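Local coordinates for protein oxidoreductase, putative (Neosartorya fumigata, PDB 6SKX) that acts as an NADPH-dependent reductive aminase, probably joining a carbonyl compound to an amine and reducing the resulting imine by hydride transfer, at residues V4-L9 against S18-E23; M12-A17 against S38-K43; E23-A28 against L147-K152; I88-G93 against A129-S134. One frame throughout, in Å; residues are numbered along the deposited sequence.

In the fold
Four contacts show how a Rossmann-type domain is assembled round one sheet. Contact 1 packs helix 11-22 on strand 3-7, and contact 2, its centre about 6 Å from that of contact 1, sets the loop 38-43 against the same helix. Contact 3 begins at E23, shared with contact 1, and ties the end of that helix to the segment 147-152. Contact 4 lies within the chain loop that contact 3 closes; probable backbone hydrogen bonds of K152 with A129 and V131 join the two. L16 CD1 and L90 CD1, 3.9 Å apart, link contacts 2 and 4. L9, M12 and N92, which bind NADP(+), belong to contacts 1, 2 and 4, whereas contact 3 is remote from the cofactor site.

Contact 1. Residues V4-L9 against S18-E23; sequences VSIFGL and SRFLEE
V4 and I6 meet F20 in a buried, wholly apolar contact between the first strand of the Rossmann sheet and the helix that follows it. Both strand residues point to the helix side of the sheet, and F20 comes down to them from the last turn of helix 11-22. V4 provides the closer approach: its CG1 lies 3.9 Å from F20 CG and over one face of the ring, 4.3 Å from the ring centroid and 25° off the normal, a CH-pi contact. A chi1 of 80° places this methyl in the crowded position between the backbone N and the carbonyl carbon, from where it reaches over the CG-CD2 side of the ring. I6 brings the end of its longer branch instead, CD1 standing 4.1 Å from F20 CD2 and approaching the ring obliquely. F20 also meets V27 of the next strand and forms an edge-to-face pair with Y25, so this ring of the helix touches both strands of the beta-alpha-beta unit 3-7, 11-22, 26-30. On the outer side of the helix the chemistry changes. R19 NH2 and E23 OE2 form a salt bridge of 3.0 Å, and E23 CG rests 3.8 Å above the guanidinium plane, over its centre. Beyond strand 3-7 the chain passes through G8 of the glycine-rich turn to L9, a residue that binds NADP(+). With no hydrogen bond or ion pair between strand and helix here, their hold on each other comes from shape and apolar burial, while charge pairing is kept to the partly exposed helix flank.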
loop_
_atom_site.group_PDB
_atom_site.type_symbol
_atom_site.label_atom_id
_atom_site.label_comp_id
_atom_site.label_asym_id
_atom_site.label_seq_id
_atom_site.Cartn_x
_atom_site.Cartn_y
_atom_site.Cartn_z
ATOM N N VAL A 4 -3.252 -2.395 38.095
ATOM C CA VAL A 4 -3.529 -1.522 36.927
ATOM C C VAL A 4 -5.025 -1.210 36.920
ATOM O O VAL A 4 -5.777 -1.985 37.455
ATOM C CB VAL A 4 -3.063 -2.195 35.628
ATOM C CG1 VAL A 4 -4.044 -3.224 35.116
ATOM C CG2 VAL A 4 -2.756 -1.186 34.553
ATOM N N SER A 5 -5.420 -0.071 36.376
ATOM C CA SER A 5 -6.853 0.299 36.253
ATOM C C SER A 5 -7.120 0.713 34.806
ATOM O O SER A 5 -6.373 1.575 34.323
ATOM C CB SER A 5 -7.175 1.428 37.207
ATOM O OG SER A 5 -8.543 1.658 37.230
ATOM N N ILE A 6 -8.080 0.090 34.120
ATOM C CA ILE A 6 -8.334 0.293 32.656
ATOM C C ILE A 6 -9.653 1.054 32.508
ATOM O O ILE A 6 -10.654 0.643 33.132
ATOM C CB ILE A 6 -8.450 -1.050 31.913
ATOM C CG1 ILE A 6 -7.275 -2.000 32.170
ATOM C CG2 ILE A 6 -8.718 -0.837 30.432
ATOM C CD1 ILE A 6 -5.991 -1.527 31.622
ATOM N N PHE A 7 -9.689 2.051 31.639
ATOM C CA PHE A 7 -10.943 2.740 31.238
ATOM C C PHE A 7 -11.268 2.370 29.792
ATOM O O PHE A 7 -10.506 2.812 28.848
ATOM C CB PHE A 7 -10.785 4.252 31.431
ATOM C CG PHE A 7 -11.051 4.733 32.842
ATOM C CD1 PHE A 7 -10.053 4.723 33.798
ATOM C CD2 PHE A 7 -12.300 5.212 33.213
ATOM C CE1 PHE A 7 -10.301 5.158 35.095
ATOM C CE2 PHE A 7 -12.550 5.631 34.515
ATOM C CZ PHE A 7 -11.553 5.578 35.459
ATOM N N GLY A 8 -12.328 1.578 29.606
ATOM C CA GLY A 8 -12.829 1.201 28.262
ATOM C C GLY A 8 -12.720 -0.289 27.971
ATOM O O GLY A 8 -11.586 -0.821 27.961
ATOM N N LEU A 9 -13.867 -0.934 27.724
ATOM C CA LEU A 9 -13.963 -2.376 27.373
ATOM C C LEU A 9 -14.642 -2.567 26.004
ATOM O O LEU A 9 -15.293 -3.575 25.852
ATOM C CB LEU A 9 -14.705 -3.101 28.500
ATOM C CG LEU A 9 -13.915 -3.232 29.814
ATOM C CD1 LEU A 9 -14.629 -4.140 30.793
ATOM C CD2 LEU A 9 -12.511 -3.760 29.575
ATOM N N SER A 18 -7.710 -8.432 29.448
ATOM C CA SER A 18 -7.462 -9.905 29.339
ATOM C C SER A 18 -5.993 -10.197 29.550
ATOM O O SER A 18 -5.661 -11.065 30.397
ATOM C CB SER A 18 -7.849 -10.534 28.033
ATOM O OG SER A 18 -9.232 -10.736 28.014
ATOM N N ARG A 19 -5.175 -9.511 28.778
ATOM C CA ARG A 19 -3.704 -9.693 28.808
ATOM C C ARG A 19 -3.140 -9.363 30.200
ATOM O O ARG A 19 -2.370 -10.190 30.741
ATOM C CB ARG A 19 -3.105 -8.839 27.690
ATOM C CG ARG A 19 -1.631 -9.082 27.484
ATOM C CD ARG A 19 -1.305 -10.532 27.198
ATOM N NE ARG A 19 0.143 -10.569 27.282
ATOM C CZ ARG A 19 0.886 -11.647 27.462
ATOM N NH1 ARG A 19 0.332 -12.845 27.564
ATOM N NH2 ARG A 19 2.196 -11.505 27.542
ATOM N N PHE A 20 -3.522 -8.242 30.832
ATOM C CA PHE A 20 -3.045 -7.956 32.219
ATOM C C PHE A 20 -3.481 -9.078 33.174
ATOM O O PHE A 20 -2.674 -9.487 34.035
ATOM C CB PHE A 20 -3.480 -6.570 32.712
ATOM C CG PHE A 20 -2.598 -5.454 32.216
ATOM C CD1 PHE A 20 -1.246 -5.440 32.512
ATOM C CD2 PHE A 20 -3.098 -4.451 31.403
ATOM C CE1 PHE A 20 -0.422 -4.438 32.023
ATOM C CE2 PHE A 20 -2.272 -3.454 30.909
ATOM C CZ PHE A 20 -0.937 -3.439 31.243
ATOM N N LEU A 21 -4.688 -9.609 33.017
ATOM C CA LEU A 21 -5.225 -10.701 33.890
ATOM C C LEU A 21 -4.476 -12.031 33.634
ATOM O O LEU A 21 -4.191 -12.692 34.588
ATOM C CB LEU A 21 -6.727 -10.877 33.629
ATOM C CG LEU A 21 -7.634 -9.808 34.226
ATOM C CD1 LEU A 21 -9.008 -9.840 33.557
ATOM C CD2 LEU A 21 -7.784 -10.008 35.739
ATOM N N GLU A 22 -4.134 -12.389 32.396
ATOM C CA GLU A 22 -3.303 -13.593 32.096
ATOM C C GLU A 22 -1.946 -13.473 32.813
ATOM O O GLU A 22 -1.394 -14.495 33.214
ATOM C CB GLU A 22 -2.934 -13.756 30.613
ATOM C CG GLU A 22 -4.086 -13.928 29.653
ATOM C CD GLU A 22 -5.062 -15.002 30.074
ATOM O OE1 GLU A 22 -4.577 -16.099 30.446
ATOM O OE2 GLU A 22 -6.297 -14.720 30.059
ATOM N N GLU A 23 -1.360 -12.276 32.835
ATOM C CA GLU A 23 -0.012 -12.017 33.404
ATOM C C GLU A 23 -0.095 -11.766 34.913
ATOM O O GLU A 23 0.884 -11.250 35.446
ATOM C CB GLU A 23 0.618 -10.831 32.676
ATOM C CG GLU A 23 0.987 -11.125 31.232
ATOM C CD GLU A 23 1.971 -12.280 31.115
ATOM O OE1 GLU A 23 2.749 -12.486 32.061
ATOM O OE2 GLU A 23 1.899 -13.010 30.114
#

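Contact 2. Residues M12-A17 against S38-K43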
loop_
_atom_site.group_PDB
_atom_site.type_symbol
_atom_site.label_atom_id
_atom_site.label_comp_id
_atom_site.label_asym_id
_atom_site.label_seq_id
_atom_site.Cartn_x
_atom_site.Cartn_y
_atom_site.Cartn_z
ATOM N N MET A 12 -10.540 -3.303 21.793
ATOM C CA MET A 12 -9.124 -3.071 22.167
ATOM C C MET A 12 -8.983 -3.099 23.709
ATOM O O MET A 12 -8.100 -3.831 24.214
ATOM C CB MET A 12 -8.599 -1.771 21.571
ATOM C CG MET A 12 -7.136 -1.588 21.848
ATOM S SD MET A 12 -6.100 -2.944 21.195
ATOM C CE MET A 12 -5.915 -2.383 19.506
ATOM N N GLY A 13 -9.861 -2.438 24.460
ATOM C CA GLY A 13 -9.734 -2.348 25.936
ATOM C C GLY A 13 -9.864 -3.725 26.581
ATOM O O GLY A 13 -9.115 -4.034 27.495
ATOM N N THR A 14 -10.790 -4.539 26.075
ATOM C CA THR A 14 -11.042 -5.956 26.467
ATOM C C THR A 14 -9.750 -6.749 26.269
ATOM O O THR A 14 -9.332 -7.436 27.219
ATOM C CB THR A 14 -12.269 -6.516 25.722
ATOM O OG1 THR A 14 -13.422 -5.819 26.227
ATOM C CG2 THR A 14 -12.444 -8.015 25.883
ATOM N N ALA A 15 -9.075 -6.591 25.131
ATOM C CA ALA A 15 -7.774 -7.255 24.875
ATOM C C ALA A 15 -6.695 -6.775 25.867
ATOM O O ALA A 15 -5.918 -7.625 26.314
ATOM C CB ALA A 15 -7.350 -7.045 23.438
ATOM N N LEU A 16 -6.609 -5.476 26.218
ATOM C CA LEU A 16 -5.586 -4.997 27.199
ATOM C C LEU A 16 -5.869 -5.612 28.577
ATOM O O LEU A 16 -4.942 -6.120 29.208
ATOM C CB LEU A 16 -5.564 -3.475 27.309
ATOM C CG LEU A 16 -5.448 -2.679 26.010
ATOM C CD1 LEU A 16 -5.222 -1.213 26.327
ATOM C CD2 LEU A 16 -4.326 -3.198 25.137
ATOM N N ALA A 17 -7.122 -5.622 29.013
ATOM C CA ALA A 17 -7.489 -6.131 30.349
ATOM C C ALA A 17 -7.254 -7.650 30.439
ATOM O O ALA A 17 -6.620 -8.073 31.427
ATOM C CB ALA A 17 -8.916 -5.734 30.644
ATOM N N SER A 38 -19.225 -7.788 28.382
ATOM C CA SER A 38 -18.533 -8.493 29.496
ATOM C C SER A 38 -17.680 -7.512 30.316
ATOM O O SER A 38 -16.928 -6.758 29.736
ATOM C CB SER A 38 -17.654 -9.598 28.961
ATOM O OG SER A 38 -17.088 -10.337 30.045
ATOM N N SER A 39 -17.685 -7.620 31.632
ATOM C CA SER A 39 -16.736 -6.891 32.511
ATOM C C SER A 39 -15.592 -7.835 32.938
ATOM O O SER A 39 -14.920 -7.512 33.924
ATOM C CB SER A 39 -17.480 -6.321 33.699
ATOM O OG SER A 39 -18.545 -5.467 33.279
ATOM N N LEU A 40 -15.441 -8.997 32.276
ATOM C CA LEU A 40 -14.330 -9.964 32.471
ATOM C C LEU A 40 -14.282 -10.438 33.926
ATOM O O LEU A 40 -13.171 -10.742 34.426
ATOM C CB LEU A 40 -13.017 -9.305 32.076
ATOM C CG LEU A 40 -12.829 -9.114 30.574
ATOM C CD1 LEU A 40 -11.847 -8.010 30.289
ATOM C CD2 LEU A 40 -12.322 -10.405 29.954
ATOM N N LEU A 41 -15.451 -10.550 34.557
ATOM C CA LEU A 41 -15.582 -10.967 35.968
ATOM C C LEU A 41 -14.960 -12.360 36.108
ATOM O O LEU A 41 -14.121 -12.554 37.026
ATOM C CB LEU A 41 -17.064 -10.917 36.371
ATOM C CG LEU A 41 -17.378 -11.391 37.791
ATOM C CD1 LEU A 41 -16.662 -10.543 38.816
ATOM C CD2 LEU A 41 -18.865 -11.380 38.078
ATOM N N GLY A 42 -15.318 -13.281 35.206
ATOM C CA GLY A 42 -14.825 -14.671 35.224
ATOM C C GLY A 42 -13.298 -14.783 35.320
ATOM O O GLY A 42 -12.795 -15.777 35.913
ATOM N N LYS A 43 -12.566 -13.901 34.656
ATOM C CA LYS A 43 -11.077 -13.953 34.604
ATOM C C LYS A 43 -10.473 -13.186 35.796
ATOM O O LYS A 43 -9.255 -13.131 35.853
ATOM C CB LYS A 43 -10.562 -13.330 33.307
ATOM C CG LYS A 43 -10.786 -14.147 32.042
ATOM C CD LYS A 43 -9.663 -14.021 30.999
ATOM C CE LYS A 43 -9.489 -15.307 30.207
ATOM N NZ LYS A 43 -9.600 -15.103 28.743
#
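Apolar contact comes first: L40 reaches from its loop to helix 11-22 with a single methyl, CD1, which settles beside two residues one helical turn apart. A17 points its CB at it, 3.7 Å from L40 CD1. T14 borders the same methyl from another side, with T14 CG2 4.4 Å from L40 CD1 and the backbone T14 O 4.0 Å from that carbon, the latter a van der Waals neighbour and no more. L40 CG lies beside its own backbone N, anti to the carbonyl carbon (chi1 -73°), which carries the branch toward the helix. This residue has positive phi, and the chain turns sharply there. The helix is the one that follows the glycine-rich turn of a Rossmann fold, G13 being consistent with the third glycine of GxGxxG, and M12 at the start of the segment binds NADP(+). The loop follows strand 26-30, beyond N31, R32 and S33, three further residues of the cofactor site. No hydrogen bond joins the two segments. S38 OG accepts from L40 N at 3.1 Å with an N-H...O angle of 158°, an ST turn that fixes the chain just where L40 departs for the helix. The next residue, S39, bonds through OG to N31 ND2. On the helix, T14 OG1 is held by G10 O and more weakly by L9 O, while T14 O receives a weak bond from S18 OG. K43, at the end of the segment, reaches the helix further along in a long, weak ion pair with E22.

Contact 3. Residues E23-A28 against L147-K152; sequences EKYKVA and LSVLAK
V149 lays its branched side chain along the aliphatic part of E23, the two running antiparallel as they pass. The CG of the glutamate is the atom that touches: E23 CG is 3.9 Å from V149 CB, and the two valine methyls follow closely, V149 CG1 4.1 Å and V149 CG2 4.2 Å from that same carbon. A bend at chi2 (-59°) sends the carboxylate aside, to its salt bridge with R19, leaving the methylene to face the valine. Y25 adds a looser second wall. Its CE1 and OH are each 4.4 Å from V149 CG1, which meets the ring obliquely, and E23 CB sits in plane at the edge of the same ring, so the two residues of segment 23-28 border each other as well as the valine. The phenol is steadied at its far end by a hydrogen bond between Y25 OH and D146 OD1. Between E23 and Y25 the chain makes the sharp reversal of a Schellman motif: K24, with positive phi, is the C-prime residue, Y25 N bonding to F20 O and K24 N to L21 O. That reversal is what sets E23 and Y25 side by side. V149 is gripped through its backbone too, since its O accepts a hydrogen bond from R19 NE. This partly exposed contact thus links the end of helix 11-22, as the chain turns into strand 26-30, to the connection between helix 137-147 and strand 152-155, outermost in this chain's sheet; beneath it, V149 and L150 also touch F20 on the inner side of helix 11-22.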
loop_
_atom_site.group_PDB
_atom_site.type_symbol
_atom_site.label_atom_id
_atom_site.label_comp_id
_atom_site.label_asym_id
_atom_site.label_seq_id
_atom_site.Cartn_x
_atom_site.Cartn_y
_atom_site.Cartn_z
ATOM N N GLU A 23 -1.360 -12.276 32.835
ATOM C CA GLU A 23 -0.012 -12.017 33.404
ATOM C C GLU A 23 -0.095 -11.766 34.913
ATOM O O GLU A 23 0.884 -11.250 35.446
ATOM C CB GLU A 23 0.618 -10.831 32.676
ATOM C CG GLU A 23 0.987 -11.125 31.232
ATOM C CD GLU A 23 1.971 -12.280 31.115
ATOM O OE1 GLU A 23 2.749 -12.486 32.061
ATOM O OE2 GLU A 23 1.899 -13.010 30.114
ATOM N N LYS A 24 -1.244 -12.066 35.535
ATOM C CA LYS A 24 -1.468 -12.179 36.997
ATOM C C LYS A 24 -1.436 -10.791 37.677
ATOM O O LYS A 24 -1.100 -10.715 38.846
ATOM C CB LYS A 24 -0.493 -13.233 37.551
ATOM C CG LYS A 24 -0.978 -14.680 37.397
ATOM C CD LYS A 24 0.128 -15.720 37.271
ATOM N N TYR A 25 -1.909 -9.763 36.989
ATOM C CA TYR A 25 -1.969 -8.421 37.610
ATOM C C TYR A 25 -3.321 -8.263 38.304
ATOM O O TYR A 25 -4.243 -8.991 37.983
ATOM C CB TYR A 25 -1.868 -7.344 36.531
ATOM C CG TYR A 25 -0.474 -6.994 36.088
ATOM C CD1 TYR A 25 0.245 -7.829 35.263
ATOM C CD2 TYR A 25 0.124 -5.819 36.490
ATOM C CE1 TYR A 25 1.530 -7.516 34.865
ATOM C CE2 TYR A 25 1.402 -5.483 36.092
ATOM C CZ TYR A 25 2.109 -6.336 35.279
ATOM O OH TYR A 25 3.366 -6.011 34.886
ATOM N N LYS A 26 -3.400 -7.359 39.269
ATOM C CA LYS A 26 -4.695 -7.007 39.895
ATOM C C LYS A 26 -5.290 -5.976 38.932
ATOM O O LYS A 26 -4.613 -5.011 38.661
ATOM C CB LYS A 26 -4.438 -6.516 41.317
ATOM C CG LYS A 26 -5.640 -5.959 42.055
ATOM C CD LYS A 26 -5.275 -5.301 43.354
ATOM C CE LYS A 26 -6.463 -4.671 44.040
ATOM N NZ LYS A 26 -6.664 -3.277 43.596
ATOM N N VAL A 27 -6.507 -6.187 38.441
ATOM C CA VAL A 27 -7.026 -5.351 37.322
ATOM C C VAL A 27 -8.427 -4.837 37.660
ATOM O O VAL A 27 -9.331 -5.658 37.951
ATOM C CB VAL A 27 -7.039 -6.124 35.992
ATOM C CG1 VAL A 27 -7.533 -5.243 34.860
ATOM C CG2 VAL A 27 -5.689 -6.689 35.633
ATOM N N ALA A 28 -8.578 -3.516 37.652
ATOM C CA ALA A 28 -9.862 -2.790 37.756
ATOM C C ALA A 28 -10.281 -2.393 36.344
ATOM O O ALA A 28 -9.400 -2.037 35.552
ATOM C CB ALA A 28 -9.678 -1.574 38.619
ATOM N N LEU A 147 3.800 -2.148 30.771
ATOM C CA LEU A 147 3.314 -1.922 29.387
ATOM C C LEU A 147 3.911 -2.963 28.412
ATOM O O LEU A 147 3.233 -3.307 27.460
ATOM C CB LEU A 147 3.667 -0.495 28.972
ATOM C CG LEU A 147 2.922 0.588 29.752
ATOM C CD1 LEU A 147 3.500 1.958 29.446
ATOM C CD2 LEU A 147 1.431 0.543 29.489
ATOM N N SER A 148 5.103 -3.491 28.666
ATOM C CA SER A 148 5.768 -4.452 27.752
ATOM C C SER A 148 5.033 -5.817 27.737
ATOM O O SER A 148 5.349 -6.618 26.854
ATOM C CB SER A 148 7.240 -4.565 28.087
ATOM O OG SER A 148 7.427 -5.175 29.361
ATOM N N VAL A 149 4.038 -6.107 28.600
ATOM C CA VAL A 149 3.299 -7.404 28.465
ATOM C C VAL A 149 2.327 -7.299 27.287
ATOM O O VAL A 149 1.902 -8.341 26.786
ATOM C CB VAL A 149 2.575 -7.887 29.742
ATOM C CG1 VAL A 149 3.505 -7.899 30.963
ATOM C CG2 VAL A 149 1.278 -7.134 30.015
ATOM N N LEU A 150 2.003 -6.089 26.832
ATOM C CA LEU A 150 1.018 -5.882 25.741
ATOM C C LEU A 150 1.677 -6.008 24.357
ATOM O O LEU A 150 0.967 -6.382 23.409
ATOM C CB LEU A 150 0.414 -4.478 25.861
ATOM C CG LEU A 150 -0.269 -4.123 27.183
ATOM C CD1 LEU A 150 -0.756 -2.679 27.127
ATOM C CD2 LEU A 150 -1.430 -5.061 27.490
ATOM N N ALA A 151 2.925 -5.563 24.211
ATOM C CA ALA A 151 3.520 -5.190 22.907
ATOM C C ALA A 151 4.930 -4.660 23.108
ATOM O O ALA A 151 5.259 -4.253 24.255
ATOM C CB ALA A 151 2.671 -4.138 22.252
ATOM N N LYS A 152 5.718 -4.656 22.031
ATOM C CA LYS A 152 6.975 -3.873 21.958
ATOM C C LYS A 152 6.636 -2.417 22.302
ATOM O O LYS A 152 5.594 -1.919 21.801
ATOM C CB LYS A 152 7.628 -3.966 20.570
ATOM C CG LYS A 152 8.488 -5.207 20.318
#

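Contact 4. Residues I88-G93 against A129-S134; sequences INLTNG and ALVLYS
I88 opens the contact by setting CG2 at the edge of the Y133 ring, near its plane and 4.0 Å from Y133 CE1, the two side chains crossing at about a right angle. N89 points elsewhere and organises the turn that ends the strand. Its OD1 accepts twice from T91: from T91 OG1 at 2.7 Å, in the carbonyl plane, and from T91 N at 3.2 Å, this donor standing above that plane by 52°. The second bond makes an Asx turn, and the pair together fix the rotation of the amide, whose ND2 bonds to Y112 OH. L90 then returns to the interface. With CG anti to its carbonyl carbon (chi1 -58°), it delivers CD2 into the angle between two partners, L90 CD2 lying 4.0 Å from V131 CG1 and equally far from Y133 CE1. V131 CG1 in turn stands 3.3 Å above the plane of the Y133 ring, offset toward its rim, so the valine covers part of a face while the isoleucine and leucine both meet the ring at CE1. T91 OG1 has a further bond to L65 N, in the cofactor site. N92 binds NADP(+), and its OD1 is bonded to N240 ND2 of the second subunit. Strands 86-89 and 130-135 are not neighbours in the sheet: strand 111-118 runs between them, parallel to the first and antiparallel to the second, and the side chains meet across it, with its V113 touching both I88 and Y133 and its I117 touching L90.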
loop_
_atom_site.group_PDB
_atom_site.type_symbol
_atom_site.label_atom_id
_atom_site.label_comp_id
_atom_site.label_asym_id
_atom_site.label_seq_id
_atom_site.Cartn_x
_atom_site.Cartn_y
_atom_site.Cartn_z
ATOM N N ILE A 88 -1.690 6.736 31.259
ATOM C CA ILE A 88 -1.280 6.278 29.910
ATOM C C ILE A 88 -2.521 6.353 29.028
ATOM O O ILE A 88 -3.423 5.520 29.213
ATOM C CB ILE A 88 -0.700 4.854 29.949
ATOM C CG1 ILE A 88 0.361 4.664 31.045
ATOM C CG2 ILE A 88 -0.195 4.497 28.563
ATOM C CD1 ILE A 88 1.615 5.513 30.911
ATOM N N ASN A 89 -2.598 7.341 28.138
ATOM C CA ASN A 89 -3.780 7.491 27.248
ATOM C C ASN A 89 -3.466 6.910 25.850
ATOM O O ASN A 89 -2.603 7.483 25.143
ATOM C CB ASN A 89 -4.231 8.945 27.254
ATOM C CG ASN A 89 -5.511 9.169 26.482
ATOM O OD1 ASN A 89 -6.249 8.224 26.179
ATOM N ND2 ASN A 89 -5.793 10.429 26.196
ATOM N N LEU A 90 -4.122 5.794 25.495
ATOM C CA LEU A 90 -3.973 5.042 24.198
ATOM C C LEU A 90 -5.155 5.327 23.259
ATOM O O LEU A 90 -5.251 4.692 22.166
ATOM C CB LEU A 90 -3.865 3.537 24.507
ATOM C CG LEU A 90 -2.705 3.166 25.431
ATOM C CD1 LEU A 90 -2.664 1.662 25.682
ATOM C CD2 LEU A 90 -1.376 3.629 24.855
ATOM N N THR A 91 -6.017 6.264 23.647
ATOM C CA THR A 91 -7.133 6.792 22.820
ATOM C C THR A 91 -6.614 7.501 21.560
ATOM O O THR A 91 -5.781 8.442 21.682
ATOM C CB THR A 91 -7.999 7.730 23.657
ATOM O OG1 THR A 91 -8.272 7.006 24.863
ATOM C CG2 THR A 91 -9.259 8.109 22.919
ATOM N N ASN A 92 -7.135 7.094 20.400
ATOM C CA ASN A 92 -6.812 7.656 19.061
ATOM C C ASN A 92 -7.230 9.131 19.051
ATOM O O ASN A 92 -8.374 9.401 19.461
ATOM C CB ASN A 92 -7.519 6.899 17.929
ATOM C CG ASN A 92 -7.356 7.604 16.590
ATOM O OD1 ASN A 92 -8.294 8.219 16.075
ATOM N ND2 ASN A 92 -6.157 7.557 16.030
ATOM N N GLY A 93 -6.335 10.031 18.624
ATOM C CA GLY A 93 -6.684 11.408 18.230
ATOM C C GLY A 93 -5.500 12.143 17.643
ATOM O O GLY A 93 -4.511 11.473 17.247
ATOM N N ALA A 129 2.870 -6.998 17.845
ATOM C CA ALA A 129 2.180 -5.778 18.318
ATOM C C ALA A 129 3.228 -4.736 18.700
ATOM O O ALA A 129 4.237 -5.092 19.323
ATOM C CB ALA A 129 1.259 -6.088 19.481
ATOM N N LEU A 130 2.950 -3.476 18.401
ATOM C CA LEU A 130 3.836 -2.332 18.735
ATOM C C LEU A 130 2.975 -1.195 19.306
ATOM O O LEU A 130 1.905 -0.891 18.704
ATOM C CB LEU A 130 4.557 -1.904 17.445
ATOM C CG LEU A 130 5.855 -1.124 17.640
ATOM C CD1 LEU A 130 6.808 -1.326 16.469
ATOM C CD2 LEU A 130 5.574 0.347 17.828
ATOM N N VAL A 131 3.437 -0.546 20.381
ATOM C CA VAL A 131 2.815 0.725 20.856
ATOM C C VAL A 131 3.853 1.848 20.847
ATOM O O VAL A 131 4.958 1.635 21.380
ATOM C CB VAL A 131 2.171 0.542 22.234
ATOM C CG1 VAL A 131 1.400 1.790 22.641
ATOM C CG2 VAL A 131 1.261 -0.675 22.253
ATOM N N LEU A 132 3.524 2.995 20.244
ATOM C CA LEU A 132 4.382 4.209 20.268
ATOM C C LEU A 132 3.960 5.050 21.473
ATOM O O LEU A 132 2.743 5.149 21.697
ATOM C CB LEU A 132 4.178 5.010 18.980
ATOM C CG LEU A 132 4.305 4.214 17.683
ATOM C CD1 LEU A 132 3.760 5.014 16.514
ATOM C CD2 LEU A 132 5.739 3.811 17.438
ATOM N N TYR A 133 4.928 5.595 22.219
ATOM C CA TYR A 133 4.678 6.408 23.439
ATOM C C TYR A 133 5.471 7.717 23.413
ATOM O O TYR A 133 6.645 7.773 22.916
ATOM C CB TYR A 133 5.097 5.628 24.685
ATOM C CG TYR A 133 4.356 4.343 24.942
ATOM C CD1 TYR A 133 3.136 4.358 25.609
ATOM C CD2 TYR A 133 4.927 3.108 24.621
ATOM C CE1 TYR A 133 2.459 3.173 25.878
ATOM C CE2 TYR A 133 4.278 1.919 24.925
ATOM C CZ TYR A 133 3.045 1.953 25.553
ATOM O OH TYR A 133 2.377 0.795 25.825
ATOM N N SER A 134 4.887 8.758 23.990
ATOM C CA SER A 134 5.566 10.073 24.119
ATOM C C SER A 134 4.946 10.868 25.273
ATOM O O SER A 134 3.727 10.638 25.582
ATOM C CB SER A 134 5.551 10.839 22.790
ATOM O OG SER A 134 4.299 11.457 22.558
#